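Local coordinates for putative carboxylesterase (Lactobacillus plantarum WCFS1, PDB 3BJR), which probably hydrolyses carboxylic ester bonds as an alpha/beta-hydrolase, at residues 119-123 with 124-128; 229-233 with 234-238; 245-248 with 249-252. One frame throughout, in Å; residues are numbered along the deposited sequence. Where two conformers were deposited one is given.

Interaction 1: 119-123 with 124-128; sequences WHIDP and QQITP
A type I beta turn from Asp122 to Gln125 carries the chain from the short strand 121-122 into strand 125-131, an inner strand of the mixed alpha/beta-hydrolase sheet. Gln125 N donates to Asp122 O at 3.0 Å and closes the turn, approaching from above the carbonyl plane, 49° out of it. An Asx turn is laid over this one: Asp122 OD1 accepts from Gln124 N at 2.9 Å, met on its anti side. The carboxylate can do this because CG stands anti to the backbone N (chi1 177°), which sets it beside the carbonyl carbon, within reach of Gln124 N. Two N-H groups of the turn are thus held by one residue, one through its carbonyl and one through its side chain. The other carboxylate oxygen, OD2, accepts a hydrogen bond from water 1 at 2.5 Å, and the same water accepts from Gln125 NE2. That bridge is doubtful as a fixed feature, since Gln125 was modelled in two conformers. In the conformer given, Asp122 and Gln125 run side by side in the same direction, with carboxylate and amide planes nearly perpendicular. From outside, Arg113 NE donates to Pro123 O, and Asn163 OD1 takes the N-H of Ile126. On the buried side, Leu112 of helix 100-114 touches both isoleucines. Ile126 reaches back over the corner, its CD1 lying 3.8 Å from Pro123 O. Ile121 meets it at about a right angle, with Ile121 CG2 4.0 Å from Ile126 CG1.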
ATOM      1  N   TRP A 119     -31.186  -6.509 -14.967  1.00 29.96           N
ATOM      2  CA  TRP A 119     -30.540  -5.476 -14.141  1.00 28.98           C
ATOM      3  C   TRP A 119     -29.357  -4.773 -14.789  1.00 28.09           C
ATOM      4  O   TRP A 119     -28.715  -3.952 -14.143  1.00 29.15           O
ATOM      5  CB  TRP A 119     -30.075  -6.073 -12.828  1.00 25.55           C
ATOM      6  CG  TRP A 119     -31.214  -6.431 -11.884  1.00 25.67           C
ATOM      7  CD1 TRP A 119     -32.514  -6.014 -11.947  1.00 27.70           C
ATOM      8  CD2 TRP A 119     -31.100  -7.214 -10.699  1.00 23.23           C
ATOM      9  NE1 TRP A 119     -33.225  -6.529 -10.881  1.00 27.06           N
ATOM     10  CE2 TRP A 119     -32.371  -7.262 -10.099  1.00 33.08           C
ATOM     11  CE3 TRP A 119     -30.029  -7.889 -10.083  1.00 32.94           C
ATOM     12  CZ2 TRP A 119     -32.613  -7.971  -8.937  1.00 32.67           C
ATOM     13  CZ3 TRP A 119     -30.265  -8.572  -8.921  1.00 27.40           C
ATOM     14  CH2 TRP A 119     -31.555  -8.616  -8.357  1.00 34.94           C
ATOM     15  N   HIS A 120     -29.109  -5.069 -16.059  1.00 25.09           N
ATOM     16  CA  HIS A 120     -28.041  -4.492 -16.867  1.00 27.52           C
ATOM     17  C   HIS A 120     -26.688  -4.627 -16.282  1.00 28.70           C
ATOM     18  O   HIS A 120     -25.906  -3.693 -16.319  1.00 31.14           O
ATOM     19  CB  HIS A 120     -28.326  -3.022 -17.168  1.00 30.82           C
ATOM     20  CG  HIS A 120     -29.638  -2.818 -17.836  1.00 23.12           C
ATOM     21  ND1 HIS A 120     -30.704  -2.220 -17.203  1.00 36.78           N
ATOM     22  CD2 HIS A 120     -30.084  -3.197 -19.055  1.00 28.78           C
ATOM     23  CE1 HIS A 120     -31.735  -2.200 -18.018  1.00 24.01           C
ATOM     24  NE2 HIS A 120     -31.389  -2.793 -19.146  1.00 28.87           N
ATOM     25  N   ILE A 121     -26.439  -5.798 -15.715  1.00 28.80           N
ATOM     26  CA  ILE A 121     -25.183  -6.130 -15.116  1.00 28.59           C
ATOM     27  C   ILE A 121     -24.365  -6.979 -16.085  1.00 29.88           C
ATOM     28  O   ILE A 121     -24.838  -7.911 -16.689  1.00 32.58           O
ATOM     29  CB  ILE A 121     -25.380  -6.906 -13.774  1.00 27.74           C
ATOM     30  CG1 ILE A 121     -26.073  -6.018 -12.719  1.00 32.58           C
ATOM     31  CG2 ILE A 121     -24.070  -7.459 -13.245  1.00 30.00           C
ATOM     32  CD1 ILE A 121     -26.414  -6.746 -11.448  1.00 25.76           C
ATOM     33  N   ASP A 122     -23.102  -6.657 -16.188  1.00 34.47           N
ATOM     34  CA  ASP A 122     -22.172  -7.447 -16.917  1.00 32.42           C
ATOM     35  C   ASP A 122     -21.844  -8.574 -15.925  1.00 33.71           C
ATOM     36  O   ASP A 122     -21.195  -8.333 -14.903  1.00 31.61           O
ATOM     37  CB  ASP A 122     -20.955  -6.612 -17.236  1.00 33.03           C
ATOM     38  CG  ASP A 122     -19.892  -7.388 -17.948  1.00 32.46           C
ATOM     39  OD1 ASP A 122     -19.876  -8.634 -17.836  1.00 29.17           O
ATOM     40  OD2 ASP A 122     -19.055  -6.745 -18.595  1.00 29.57           O
ATOM     41  N   PRO A 123     -22.227  -9.827 -16.251  1.00 33.20           N
ATOM     42  CA  PRO A 123     -22.032 -10.901 -15.255  1.00 32.41           C
ATOM     43  C   PRO A 123     -20.574 -11.277 -15.049  1.00 33.25           C
ATOM     44  O   PRO A 123     -20.277 -12.095 -14.180  1.00 33.50           O
ATOM     45  CB  PRO A 123     -22.821 -12.079 -15.836  1.00 32.56           C
ATOM     46  CG  PRO A 123     -22.795 -11.853 -17.333  1.00 33.56           C
ATOM     47  CD  PRO A 123     -22.746 -10.339 -17.534  1.00 32.62           C
ATOM     48  N   GLN A 124     -19.664 -10.701 -15.830  1.00 32.58           N
ATOM     49  CA  GLN A 124     -18.229 -10.928 -15.624  1.00 33.09           C
ATOM     50  C   GLN A 124     -17.544  -9.796 -14.895  1.00 32.70           C
ATOM     51  O   GLN A 124     -16.304  -9.765 -14.816  1.00 31.29           O
ATOM     52  CB  GLN A 124     -17.552 -11.152 -16.962  1.00 36.38           C
ATOM     53  CG  GLN A 124     -18.043 -12.463 -17.560  1.00 50.99           C
ATOM     54  CD  GLN A 124     -17.687 -12.603 -19.004  1.00 63.45           C
ATOM     55  OE1 GLN A 124     -16.576 -12.262 -19.418  1.00 70.79           O
ATOM     56  NE2 GLN A 124     -18.641 -13.098 -19.794  1.00 73.78           N
ATOM     57  N   GLN A 125     -18.321  -8.880 -14.327  0.50 30.41           N
ATOM     58  CA  GLN A 125     -17.745  -7.764 -13.601  0.50 31.14           C
ATOM     59  C   GLN A 125     -18.556  -7.505 -12.322  0.50 32.12           C
ATOM     60  O   GLN A 125     -19.034  -6.397 -12.094  0.50 31.56           O
ATOM     61  CB  GLN A 125     -17.666  -6.515 -14.490  0.50 31.18           C
ATOM     62  CG  GLN A 125     -16.974  -6.696 -15.827  0.50 30.19           C
ATOM     63  CD  GLN A 125     -15.485  -6.967 -15.768  0.50 27.63           C
ATOM     64  OE1 GLN A 125     -14.836  -6.806 -14.739  0.50 33.39           O
ATOM     65  NE2 GLN A 125     -14.928  -7.357 -16.910  0.50 27.67           N
ATOM     66  N   ILE A 126     -18.695  -8.561 -11.514  1.00 32.29           N
ATOM     67  CA  ILE A 126     -19.339  -8.533 -10.213  1.00 34.06           C
ATOM     68  C   ILE A 126     -18.235  -8.568  -9.139  1.00 35.61           C
ATOM     69  O   ILE A 126     -17.467  -9.510  -9.056  1.00 35.26           O
ATOM     70  CB  ILE A 126     -20.323  -9.689 -10.023  1.00 36.00           C
ATOM     71  CG1 ILE A 126     -21.475  -9.509 -11.006  1.00 33.76           C
ATOM     72  CG2 ILE A 126     -20.853  -9.693  -8.556  1.00 36.99           C
ATOM     73  CD1 ILE A 126     -22.293 -10.702 -11.320  1.00 24.65           C
ATOM     74  N   THR A 127     -18.170  -7.493  -8.342  1.00 37.94           N
ATOM     75  CA  THR A 127     -17.129  -7.263  -7.353  1.00 36.27           C
ATOM     76  C   THR A 127     -17.653  -6.973  -5.954  1.00 35.40           C
ATOM     77  O   THR A 127     -18.236  -5.921  -5.719  1.00 33.94           O
ATOM     78  CB  THR A 127     -16.316  -6.024  -7.750  1.00 37.61           C
ATOM     79  OG1 THR A 127     -15.829  -6.203  -9.086  1.00 35.86           O
ATOM     80  CG2 THR A 127     -15.175  -5.778  -6.780  1.00 35.93           C
ATOM     81  N   PRO A 128     -17.493  -7.936  -5.036  1.00 32.18           N
ATOM     82  CA  PRO A 128     -17.745  -7.671  -3.634  1.00 32.15           C
ATOM     83  C   PRO A 128     -16.691  -6.709  -3.065  1.00 31.88           C
ATOM     84  O   PRO A 128     -15.517  -6.900  -3.331  1.00 31.23           O
ATOM     85  CB  PRO A 128     -17.573  -9.053  -2.979  1.00 27.00           C
ATOM     86  CG  PRO A 128     -17.758 -10.034  -4.062  1.00 28.71           C
ATOM     87  CD  PRO A 128     -17.140  -9.353  -5.258  1.00 35.61           C
TER
HETATM   88  O   HOH W   1     -16.830  -7.756 -19.104  1.00 40.65           O

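Interaction 2: 229-233 with 234-238; sequences TALAT and AKIPY
Ala232 CB rests obliquely against the Tyr238 ring, 3.7 Å from its CE1, with the phenol OH equally near. Leu231 divides its two methyls: CD1 lies 4.1 Å from Tyr238 CB, while CD2 packs on Ile236 CG2 at 3.9 Å. The ring reaches the helix because Tyr238 CG sits between its backbone N and carbonyl carbon (chi1 71°). Behind these side chains a Schellman motif ends helix 222-233. Ile236 N donates to Leu231 O at 3.0 Å, and Lys235 N makes a weak bond to Ala232 O; Lys235 takes the positive phi (60°) that breaks the helical path. Thr233 OG1 adds a side-chain bond to Thr229 O at 2.8 Å, on the opposite face of that carbonyl from Thr233 N. Farther out, Thr208 and Ile210 of strand 208-213 touch Leu231, and Ala221 of the second subunit packs on Tyr238. With an alanine in place of Tyr238, the Ala232 methyl would probably lose its aromatic neighbour and a gap open toward that subunit. Leu231 and Ile236 are joined twice, by the Schellman bond and by their methyls, so polar and apolar capping act together where the helix gives way to strand 238-243.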
ATOM      1  N   THR A 229       0.885 -10.599   1.538  1.00 36.95           N
ATOM      2  CA  THR A 229       2.025 -11.490   1.372  1.00 36.58           C
ATOM      3  C   THR A 229       1.598 -12.861   0.831  1.00 35.53           C
ATOM      4  O   THR A 229       2.302 -13.445   0.007  1.00 36.68           O
ATOM      5  CB  THR A 229       2.766 -11.631   2.685  1.00 35.70           C
ATOM      6  OG1 THR A 229       3.081 -10.331   3.173  1.00 41.40           O
ATOM      7  CG2 THR A 229       4.081 -12.381   2.517  1.00 33.86           C
ATOM      8  N   ALA A 230       0.433 -13.347   1.258  1.00 36.00           N
ATOM      9  CA  ALA A 230      -0.085 -14.634   0.806  1.00 34.98           C
ATOM     10  C   ALA A 230      -0.559 -14.472  -0.614  1.00 34.95           C
ATOM     11  O   ALA A 230      -0.376 -15.358  -1.434  1.00 35.05           O
ATOM     12  CB  ALA A 230      -1.239 -15.140   1.714  1.00 34.61           C
ATOM     13  N   LEU A 231      -1.232 -13.368  -0.907  1.00 34.18           N
ATOM     14  CA  LEU A 231      -1.635 -13.123  -2.286  1.00 34.73           C
ATOM     15  C   LEU A 231      -0.386 -13.082  -3.199  1.00 34.82           C
ATOM     16  O   LEU A 231      -0.335 -13.758  -4.226  1.00 36.28           O
ATOM     17  CB  LEU A 231      -2.449 -11.832  -2.390  1.00 35.02           C
ATOM     18  CG  LEU A 231      -3.827 -11.806  -1.716  1.00 37.41           C
ATOM     19  CD1 LEU A 231      -4.369 -10.365  -1.706  1.00 31.33           C
ATOM     20  CD2 LEU A 231      -4.806 -12.765  -2.382  1.00 31.99           C
ATOM     21  N   ALA A 232       0.614 -12.298  -2.803  1.00 33.90           N
ATOM     22  CA  ALA A 232       1.868 -12.145  -3.560  1.00 32.03           C
ATOM     23  C   ALA A 232       2.584 -13.470  -3.781  1.00 33.84           C
ATOM     24  O   ALA A 232       3.095 -13.729  -4.874  1.00 33.60           O
ATOM     25  CB  ALA A 232       2.774 -11.161  -2.851  1.00 27.98           C
ATOM     26  N   THR A 233       2.634 -14.302  -2.739  1.00 36.44           N
ATOM     27  CA  THR A 233       3.267 -15.630  -2.821  1.00 35.42           C
ATOM     28  C   THR A 233       2.477 -16.554  -3.746  1.00 33.40           C
ATOM     29  O   THR A 233       3.048 -17.290  -4.517  1.00 33.73           O
ATOM     30  CB  THR A 233       3.380 -16.274  -1.443  1.00 35.36           C
ATOM     31  OG1 THR A 233       4.142 -15.418  -0.602  1.00 36.16           O
ATOM     32  CG2 THR A 233       4.064 -17.619  -1.531  1.00 33.66           C
ATOM     33  N   ALA A 234       1.159 -16.486  -3.695  1.00 32.06           N
ATOM     34  CA  ALA A 234       0.322 -17.310  -4.571  1.00 32.89           C
ATOM     35  C   ALA A 234       0.207 -16.710  -5.999  1.00 35.05           C
ATOM     36  O   ALA A 234      -0.454 -17.279  -6.874  1.00 36.48           O
ATOM     37  CB  ALA A 234      -1.083 -17.478  -3.945  1.00 32.23           C
ATOM     38  N   LYS A 235       0.832 -15.556  -6.212  1.00 35.39           N
ATOM     39  CA  LYS A 235       0.819 -14.826  -7.482  1.00 36.73           C
ATOM     40  C   LYS A 235      -0.579 -14.432  -7.933  1.00 34.11           C
ATOM     41  O   LYS A 235      -0.878 -14.461  -9.124  1.00 32.51           O
ATOM     42  CB  LYS A 235       1.574 -15.591  -8.581  1.00 36.67           C
ATOM     43  CG  LYS A 235       2.939 -16.083  -8.149  1.00 37.80           C
ATOM     44  CD  LYS A 235       3.701 -16.789  -9.272  1.00 43.16           C
ATOM     45  CE  LYS A 235       4.607 -15.835 -10.051  1.00 59.59           C
ATOM     46  NZ  LYS A 235       5.744 -15.293  -9.201  1.00 66.12           N
ATOM     47  N   ILE A 236      -1.423 -14.089  -6.963  1.00 33.90           N
ATOM     48  CA  ILE A 236      -2.762 -13.578  -7.208  1.00 34.05           C
ATOM     49  C   ILE A 236      -2.567 -12.067  -7.399  1.00 34.29           C
ATOM     50  O   ILE A 236      -1.896 -11.440  -6.581  1.00 36.64           O
ATOM     51  CB  ILE A 236      -3.722 -13.822  -5.987  1.00 33.62           C
ATOM     52  CG1 ILE A 236      -3.807 -15.311  -5.617  1.00 31.44           C
ATOM     53  CG2 ILE A 236      -5.110 -13.183  -6.209  1.00 29.23           C
ATOM     54  CD1 ILE A 236      -4.189 -16.257  -6.752  1.00 27.05           C
ATOM     55  N   PRO A 237      -3.087 -11.480  -8.496  1.00 35.34           N
ATOM     56  CA  PRO A 237      -2.922 -10.016  -8.669  1.00 31.72           C
ATOM     57  C   PRO A 237      -3.507  -9.181  -7.526  1.00 30.99           C
ATOM     58  O   PRO A 237      -4.613  -9.453  -7.059  1.00 29.29           O
ATOM     59  CB  PRO A 237      -3.674  -9.732  -9.978  1.00 34.55           C
ATOM     60  CG  PRO A 237      -3.636 -11.081 -10.714  1.00 32.13           C
ATOM     61  CD  PRO A 237      -3.754 -12.107  -9.666  1.00 32.12           C
ATOM     62  N   TYR A 238      -2.798  -8.147  -7.093  1.00 30.26           N
ATOM     63  CA  TYR A 238      -3.272  -7.334  -5.993  1.00 32.41           C
ATOM     64  C   TYR A 238      -2.736  -5.917  -6.048  1.00 32.01           C
ATOM     65  O   TYR A 238      -1.750  -5.599  -6.714  1.00 29.18           O
ATOM     66  CB  TYR A 238      -2.864  -7.957  -4.624  1.00 34.35           C
ATOM     67  CG  TYR A 238      -1.342  -7.856  -4.345  1.00 29.65           C
ATOM     68  CD1 TYR A 238      -0.472  -8.685  -4.961  1.00 29.61           C
ATOM     69  CD2 TYR A 238      -0.819  -6.901  -3.468  1.00 28.52           C
ATOM     70  CE1 TYR A 238       0.889  -8.583  -4.756  1.00 32.88           C
ATOM     71  CE2 TYR A 238       0.555  -6.794  -3.256  1.00 32.66           C
ATOM     72  CZ  TYR A 238       1.392  -7.625  -3.916  1.00 26.26           C
ATOM     73  OH  TYR A 238       2.756  -7.583  -3.765  1.00 34.36           O
TER
HETATM   74  O   HOH W   2       5.902 -14.267  -5.914  1.00 54.06           O

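Interaction 3: 245-248 with 249-252; sequences HGPH and GLAL
Pro247 and His248 supply the carbonyls that start helix 248-257. Among the backbone bonds, Ala251 N donates to Pro247 O at 2.9 Å, nearly along the C=O axis (C=O...N 167°), and Leu252 N reaches His248 O at the same length. Pro247 is the N-cap residue. The apolar contacts are small. Ala251 CB lies 4.1 Å from His245 CB. Leu250 has CG anti to its backbone N (chi1 175°), which brings CD2 alongside Pro247 CD at 4.2 Å. Apart from these, Ala251 CB packs 3.3 Å from Pro247 O. Gly246 has a positive phi (85°) that suits a glycine, and a side-chain carbon there would run into Pro247 CD. Polar links leave both segments: Asp216 OD2 takes the N-H of His248, Asp215 OD1 takes that of Gly246, and Tyr169 OH bonds to His245 ND1. In alpha/beta-hydrolases the loop after the last sheet strand usually carries the catalytic histidine, and this loop occupies that position. With Asp216 on the first N-H of the helix and two near-straight bonds behind it, the backbone at His248 is probably well held, and Leu252 one turn on lies against Ser132, in a GxSxG sequence consistent with a nucleophile elbow.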
ATOM      1  N   HIS A 245      -4.255   6.772   8.292  1.00 34.48           N
ATOM      2  CA  HIS A 245      -5.663   7.203   8.343  1.00 34.13           C
ATOM      3  C   HIS A 245      -6.336   7.208   9.721  1.00 36.43           C
ATOM      4  O   HIS A 245      -7.552   7.490   9.827  1.00 35.08           O
ATOM      5  CB  HIS A 245      -6.480   6.305   7.404  1.00 35.20           C
ATOM      6  CG  HIS A 245      -6.509   6.762   5.977  1.00 35.54           C
ATOM      7  ND1 HIS A 245      -7.271   6.120   5.020  1.00 38.91           N
ATOM      8  CD2 HIS A 245      -5.943   7.826   5.358  1.00 32.30           C
ATOM      9  CE1 HIS A 245      -7.121   6.736   3.864  1.00 39.35           C
ATOM     10  NE2 HIS A 245      -6.331   7.778   4.041  1.00 33.24           N
ATOM     11  N   GLY A 246      -5.557   6.894  10.756  1.00 37.18           N
ATOM     12  CA  GLY A 246      -6.045   6.913  12.123  1.00 36.31           C
ATOM     13  C   GLY A 246      -6.727   5.624  12.501  1.00 36.29           C
ATOM     14  O   GLY A 246      -6.591   4.624  11.799  1.00 39.89           O
ATOM     15  N   PRO A 247      -7.471   5.641  13.615  1.00 39.25           N
ATOM     16  CA  PRO A 247      -8.224   4.464  14.062  1.00 40.27           C
ATOM     17  C   PRO A 247      -9.192   3.959  13.013  1.00 38.89           C
ATOM     18  O   PRO A 247      -9.753   4.767  12.291  1.00 37.52           O
ATOM     19  CB  PRO A 247      -8.998   4.977  15.290  1.00 41.55           C
ATOM     20  CG  PRO A 247      -8.251   6.200  15.756  1.00 43.19           C
ATOM     21  CD  PRO A 247      -7.649   6.804  14.521  1.00 39.61           C
ATOM     22  N   HIS A 248      -9.401   2.641  12.951  1.00 40.36           N
ATOM     23  CA  HIS A 248     -10.320   2.012  11.986  1.00 42.36           C
ATOM     24  C   HIS A 248     -11.719   2.674  11.961  1.00 44.07           C
ATOM     25  O   HIS A 248     -12.244   2.957  10.896  1.00 46.69           O
ATOM     26  CB  HIS A 248     -10.454   0.491  12.229  1.00 43.56           C
ATOM     27  CG  HIS A 248      -9.368  -0.337  11.609  1.00 42.57           C
ATOM     28  ND1 HIS A 248      -8.105  -0.448  12.151  1.00 52.17           N
ATOM     29  CD2 HIS A 248      -9.361  -1.103  10.493  1.00 48.98           C
ATOM     30  CE1 HIS A 248      -7.364  -1.243  11.394  1.00 50.82           C
ATOM     31  NE2 HIS A 248      -8.101  -1.652  10.377  1.00 53.26           N
ATOM     32  N   GLY A 249     -12.289   2.933  13.128  1.00 45.82           N
ATOM     33  CA  GLY A 249     -13.608   3.575  13.252  1.00 46.64           C
ATOM     34  C   GLY A 249     -13.719   4.945  12.611  1.00 47.18           C
ATOM     35  O   GLY A 249     -14.664   5.183  11.874  1.00 49.73           O
ATOM     36  N   LEU A 250     -12.779   5.848  12.920  1.00 45.29           N
ATOM     37  CA  LEU A 250     -12.709   7.163  12.307  1.00 44.40           C
ATOM     38  C   LEU A 250     -12.443   7.037  10.790  1.00 42.21           C
ATOM     39  O   LEU A 250     -13.079   7.723   9.997  1.00 37.86           O
ATOM     40  CB  LEU A 250     -11.582   7.995  12.940  1.00 47.34           C
ATOM     41  CG  LEU A 250     -11.255   9.400  12.364  1.00 51.32           C
ATOM     42  CD1 LEU A 250     -12.421  10.392  12.713  1.00 55.93           C
ATOM     43  CD2 LEU A 250      -9.835   9.966  12.792  1.00 47.71           C
ATOM     44  N   ALA A 251     -11.488   6.180  10.411  1.00 40.48           N
ATOM     45  CA  ALA A 251     -11.106   5.927   9.017  1.00 41.17           C
ATOM     46  C   ALA A 251     -12.311   5.494   8.143  1.00 42.33           C
ATOM     47  O   ALA A 251     -12.537   6.031   7.059  1.00 42.05           O
ATOM     48  CB  ALA A 251      -9.972   4.872   8.957  1.00 40.75           C
ATOM     49  N   LEU A 252     -13.103   4.551   8.623  1.00 40.07           N
ATOM     50  CA  LEU A 252     -14.243   4.099   7.858  1.00 41.08           C
ATOM     51  C   LEU A 252     -15.361   5.166   7.891  1.00 39.49           C
ATOM     52  O   LEU A 252     -16.052   5.327   6.898  1.00 41.04           O
ATOM     53  CB  LEU A 252     -14.716   2.705   8.352  1.00 43.47           C
ATOM     54  CG  LEU A 252     -15.853   1.990   7.576  1.00 40.38           C
ATOM     55  CD1 LEU A 252     -15.715   2.080   6.049  1.00 40.70           C
ATOM     56  CD2 LEU A 252     -15.955   0.532   8.039  1.00 43.25           C
TER

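How the interactions relate
The three contacts follow one another along the chain without nesting or crossing, and none touches another. Interaction 1 closes the corner between helix 116-119 with its short strand and the inner strand 125-131, which leads toward the GxSxG sequence. About a hundred residues later, interaction 2 closes the turn from helix 222-233 into strand 238-243, the outermost strand on that side of the sheet within this chain, near the second subunit. Interaction 3 follows the same strand and begins helix 248-257, so 229-238 and 245-252 flank strand 238-243, their centres about 26 Å apart. Interactions 1 and 3 lie on opposite sides of the chain's centre.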